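Local coordinates for antitoxin (Nitrosomonas europaea, PDB 2ODK), which probably serves as the antitoxin of a type II toxin-antitoxin system, neutralising a partner toxin, at the interface of chains A and B. Residues are numbered along the deposited sequence; one frame, centred on the assembly and turned at random. Chains: chain A/B, Hypothetical protein.

Contact 1: the interface of chains A and B. Residues chain A 43, 47; chain B 29, 36-39.
A:Ile43, the first residue of helix 43-52, lies against strand 35-42 of chain B, and here the contact is tight. Its CG1 stands anti to the backbone N (chi1 -172°), which, with chi2 near 70°, brings CD1 to B:Val39, 3.8 Å from that residue's CB; the two side chains cross at about a right angle. The CG1 branch also crosses the stem of B:Glu36 obliquely, joining the apolar and polar halves. The other branch, CG2, rests against the backbone of B:Glu37, while CB packs on the CA side of B:Ala38, whose methyl is turned the other way. A branched aliphatic residue suits this place because each arm fills a different part of the strand surface. A:Ile43 N also donates to B:Glu37 O at 3.1 Å, coming from above the carbonyl plane.

One helical turn on, the contact turns polar and watery. The extended B:Glu36 brings its carboxylate to the guanidinium edge of A:Arg47, whose NH2 forms a salt bridge with OE1 at 2.9 Å. The bond is nearly straight (168° at H) and meets the oxygen on its syn side. Water 1 joins A:Arg47 NE, 2.9 Å away, to the same OE1, so OE1 is gripped both directly and through water. B:Ile29 CD1 reaches to 3.5 Å from A:Arg47 NH2, an apolar neighbour beside the ion pair. The site thus lies where the start of helix 43-52 of one subunit meets strands 28-32 and 35-42 of the other.

Contact 2: the interface of chains A and B. Residues chain A 32, 36-38; chain B 19-20, 22-23, 42-43.
Antiparallel pairing of A:Ala38 with B:Pro42, where the two 35-42 strands meet, sets the backbone geometry, and B:Ile43 N donates to A:Glu37 O at 3.0 Å just as helix 43-52 begins. In this protein of the Phd/YefM family, whose antitoxins form dimers, the strand and the helices of the partner subunit pack together here. B:Pro42 has no N-H, and the donor is the N of the next residue. B:Ile43 lays CG2 on the A:Glu37 backbone, 3.4 Å from its O.

A:Ala38 faces helix 15-25 of chain B. Its small CB sits against both B:Leu19 CD1, 3.6 Å away, and B:Cys22 SG. B:Leu19 divides its methyls: CD1 goes to the alanine, while CD2 lies along the aliphatic stem of A:Arg32, 3.8 Å from CG, the two side chains sliding past each other in opposite directions. The long arginine is apt here, greasy along its stem and charged at its tip. A bend at chi3 (-57°) turns the guanidinium towards B:Asp20, where A:Arg32 NH1 makes a salt bridge to B:Asp20 OD1 at 2.9 Å. This bond is bent, 136° at H, and the donor stands above the carboxylate plane, with the two flat groups 54° apart. Water 2, in plane at the guanidinium edge, lies 2.9 Å from A:Arg32 NH2 and links it to the same B:Asp20 OD1, which may offset the poor angle of the direct bond. B:Ile23 meets A:Arg32 tip to tip, its CD1 near NH2, and crosses A:Glu37 at about a right angle, with CD1 3.7 Å from the carboxylate OE1.

Contact 1: the interface of chains A and B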
# COMPACT_ATOMS: atom_id res chain seq x y z
N ILE A 43 -6.39 2.83 -5.16
CA ILE A 43 -6.42 1.78 -6.18
C ILE A 43 -6.63 2.36 -7.59
O ILE A 43 -6.00 1.90 -8.57
CB ILE A 43 -7.46 0.69 -5.85
CG1 ILE A 43 -7.38 -0.52 -6.80
CG2 ILE A 43 -8.89 1.22 -5.84
CD1 ILE A 43 -6.09 -1.34 -6.54
N ARG A 47 -4.42 1.71 -10.95
CA ARG A 47 -4.95 1.14 -12.21
C ARG A 47 -4.58 2.05 -13.39
O ARG A 47 -4.21 1.57 -14.46
CB ARG A 47 -6.47 1.01 -12.17
CG ARG A 47 -7.01 0.06 -11.09
CD ARG A 47 -6.48 -1.35 -11.26
NE ARG A 47 -7.09 -2.27 -10.31
CZ ARG A 47 -6.68 -3.53 -10.18
NH1 ARG A 47 -5.72 -3.99 -10.99
NH2 ARG A 47 -7.26 -4.35 -9.31
N ILE B 29 -3.81 -5.89 -2.65
CA ILE B 29 -4.92 -4.95 -2.61
C ILE B 29 -5.62 -4.99 -1.27
O ILE B 29 -5.73 -6.07 -0.66
CB ILE B 29 -5.89 -5.29 -3.76
CG1 ILE B 29 -5.15 -5.10 -5.10
CG2 ILE B 29 -7.23 -4.51 -3.65
CD1 ILE B 29 -5.95 -5.68 -6.30
N GLU B 36 -12.55 -2.78 -3.79
CA GLU B 36 -11.10 -2.38 -3.72
C GLU B 36 -10.96 -0.91 -3.31
O GLU B 36 -11.71 -0.07 -3.81
CB GLU B 36 -10.41 -2.63 -5.07
CG GLU B 36 -10.45 -4.08 -5.49
CD GLU B 36 -9.75 -4.39 -6.79
OE1 GLU B 36 -9.19 -3.45 -7.40
OE2 GLU B 36 -9.77 -5.59 -7.20
N GLU B 37 -9.96 -0.61 -2.48
CA GLU B 37 -9.74 0.76 -2.03
C GLU B 37 -8.31 1.24 -2.27
O GLU B 37 -8.08 2.40 -2.64
CB GLU B 37 -10.10 0.88 -0.55
CG GLU B 37 -10.13 2.29 -0.05
CD GLU B 37 -10.96 2.48 1.21
OE1 GLU B 37 -10.40 3.02 2.19
OE2 GLU B 37 -12.18 2.10 1.21
N ALA B 38 -7.34 0.36 -2.03
CA ALA B 38 -5.94 0.79 -2.13
C ALA B 38 -5.07 -0.41 -2.43
O ALA B 38 -5.57 -1.56 -2.39
CB ALA B 38 -5.44 1.49 -0.82
N VAL B 39 -3.79 -0.19 -2.71
CA VAL B 39 -2.91 -1.32 -3.04
C VAL B 39 -1.55 -0.99 -2.47
O VAL B 39 -1.08 0.15 -2.58
CB VAL B 39 -2.85 -1.58 -4.58
CG1 VAL B 39 -2.52 -0.30 -5.39
CG2 VAL B 39 -1.94 -2.74 -4.92
O HOH W 1 -9.67 -1.39 -9.22

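Contact 2: the interface of chains A and B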
# COMPACT_ATOMS: atom_id res chain seq x y z
N ARG A 32 10.52 -0.19 7.16
CA ARG A 32 10.95 -1.13 8.20
C ARG A 32 12.38 -0.73 8.44
O ARG A 32 13.11 -0.45 7.49
CB ARG A 32 10.93 -2.59 7.69
CG ARG A 32 9.54 -3.19 7.52
CD ARG A 32 9.57 -4.67 7.24
NE ARG A 32 10.33 -5.07 6.07
CZ ARG A 32 9.94 -6.04 5.26
NH1 ARG A 32 8.73 -6.63 5.47
NH2 ARG A 32 10.74 -6.40 4.23
N GLU A 36 12.59 2.94 3.53
CA GLU A 36 11.34 2.88 2.77
C GLU A 36 11.23 1.52 2.08
O GLU A 36 12.20 1.05 1.42
CB GLU A 36 11.30 4.04 1.77
CG GLU A 36 11.31 5.38 2.48
CD GLU A 36 11.21 6.58 1.55
OE1 GLU A 36 11.10 6.37 0.33
OE2 GLU A 36 11.25 7.70 2.05
N GLU A 37 10.06 0.88 2.20
CA GLU A 37 9.89 -0.49 1.69
C GLU A 37 8.75 -0.58 0.67
O GLU A 37 8.85 -1.35 -0.30
CB GLU A 37 9.65 -1.49 2.83
CG GLU A 37 10.95 -1.77 3.65
CD GLU A 37 11.99 -2.55 2.84
OE1 GLU A 37 11.63 -3.03 1.74
OE2 GLU A 37 13.16 -2.67 3.27
N ALA A 38 7.66 0.13 0.94
CA ALA A 38 6.47 -0.03 0.10
C ALA A 38 5.62 1.20 0.16
O ALA A 38 5.88 2.09 0.96
CB ALA A 38 5.67 -1.28 0.54
N LEU B 19 2.66 -6.78 4.37
CA LEU B 19 3.85 -6.09 3.82
C LEU B 19 4.85 -7.11 3.27
O LEU B 19 5.43 -6.91 2.19
CB LEU B 19 4.46 -5.22 4.92
CG LEU B 19 5.76 -4.52 4.57
CD1 LEU B 19 5.61 -3.60 3.34
CD2 LEU B 19 6.22 -3.66 5.74
N ASP B 20 5.11 -8.22 3.99
CA ASP B 20 6.03 -9.20 3.40
C ASP B 20 5.48 -9.78 2.10
O ASP B 20 6.26 -10.06 1.18
CB ASP B 20 6.33 -10.37 4.36
CG ASP B 20 7.49 -10.10 5.30
OD1 ASP B 20 8.47 -9.44 4.86
OD2 ASP B 20 7.41 -10.57 6.47
N CYS B 22 3.62 -8.24 -0.05
CA CYS B 22 3.86 -7.19 -1.06
C CYS B 22 5.27 -7.32 -1.66
O CYS B 22 5.48 -7.33 -2.88
CB CYS B 22 3.64 -5.85 -0.37
SG CYS B 22 4.32 -4.43 -1.23
N ILE B 23 6.26 -7.48 -0.78
CA ILE B 23 7.63 -7.50 -1.26
C ILE B 23 8.01 -8.83 -1.90
O ILE B 23 8.80 -8.85 -2.88
CB ILE B 23 8.60 -7.14 -0.14
CG1 ILE B 23 8.37 -5.69 0.28
CG2 ILE B 23 10.07 -7.36 -0.57
CD1 ILE B 23 8.81 -5.37 1.70
N PRO B 42 5.48 -2.59 -3.80
CA PRO B 42 6.89 -2.46 -3.36
C PRO B 42 7.46 -1.15 -3.87
O PRO B 42 7.14 -0.75 -4.99
CB PRO B 42 7.58 -3.64 -4.04
CG PRO B 42 6.48 -4.58 -4.45
CD PRO B 42 5.21 -3.78 -4.63
N ILE B 43 8.31 -0.49 -3.09
CA ILE B 43 8.72 0.88 -3.41
C ILE B 43 9.46 1.00 -4.76
O ILE B 43 9.26 1.96 -5.52
CB ILE B 43 9.54 1.46 -2.24
CG1 ILE B 43 9.74 2.97 -2.43
CG2 ILE B 43 10.87 0.67 -2.05
CD1 ILE B 43 8.43 3.78 -2.41
O HOH W 2 10.18 -8.84 2.79

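The C-alpha centres of contact 1 and contact 2 lie about 15 Å apart on one two-fold symmetric interface. Both use strand 35-42 and the first residue of helix 43-52, with the chains exchanged: the bond from residue 43 to the carbonyl of residue 37 occurs in each, so every subunit both gives and receives it. Around this core, contact 1 adds the next turn of helix 43-52, whereas contact 2 adds helix 15-25. Strand 28-32 serves both. Such reciprocal packing, with a water-bridged ion pair beside each apolar patch, fits the homodimer typical of the Phd/YefM family, although the structure alone does not show the state in solution.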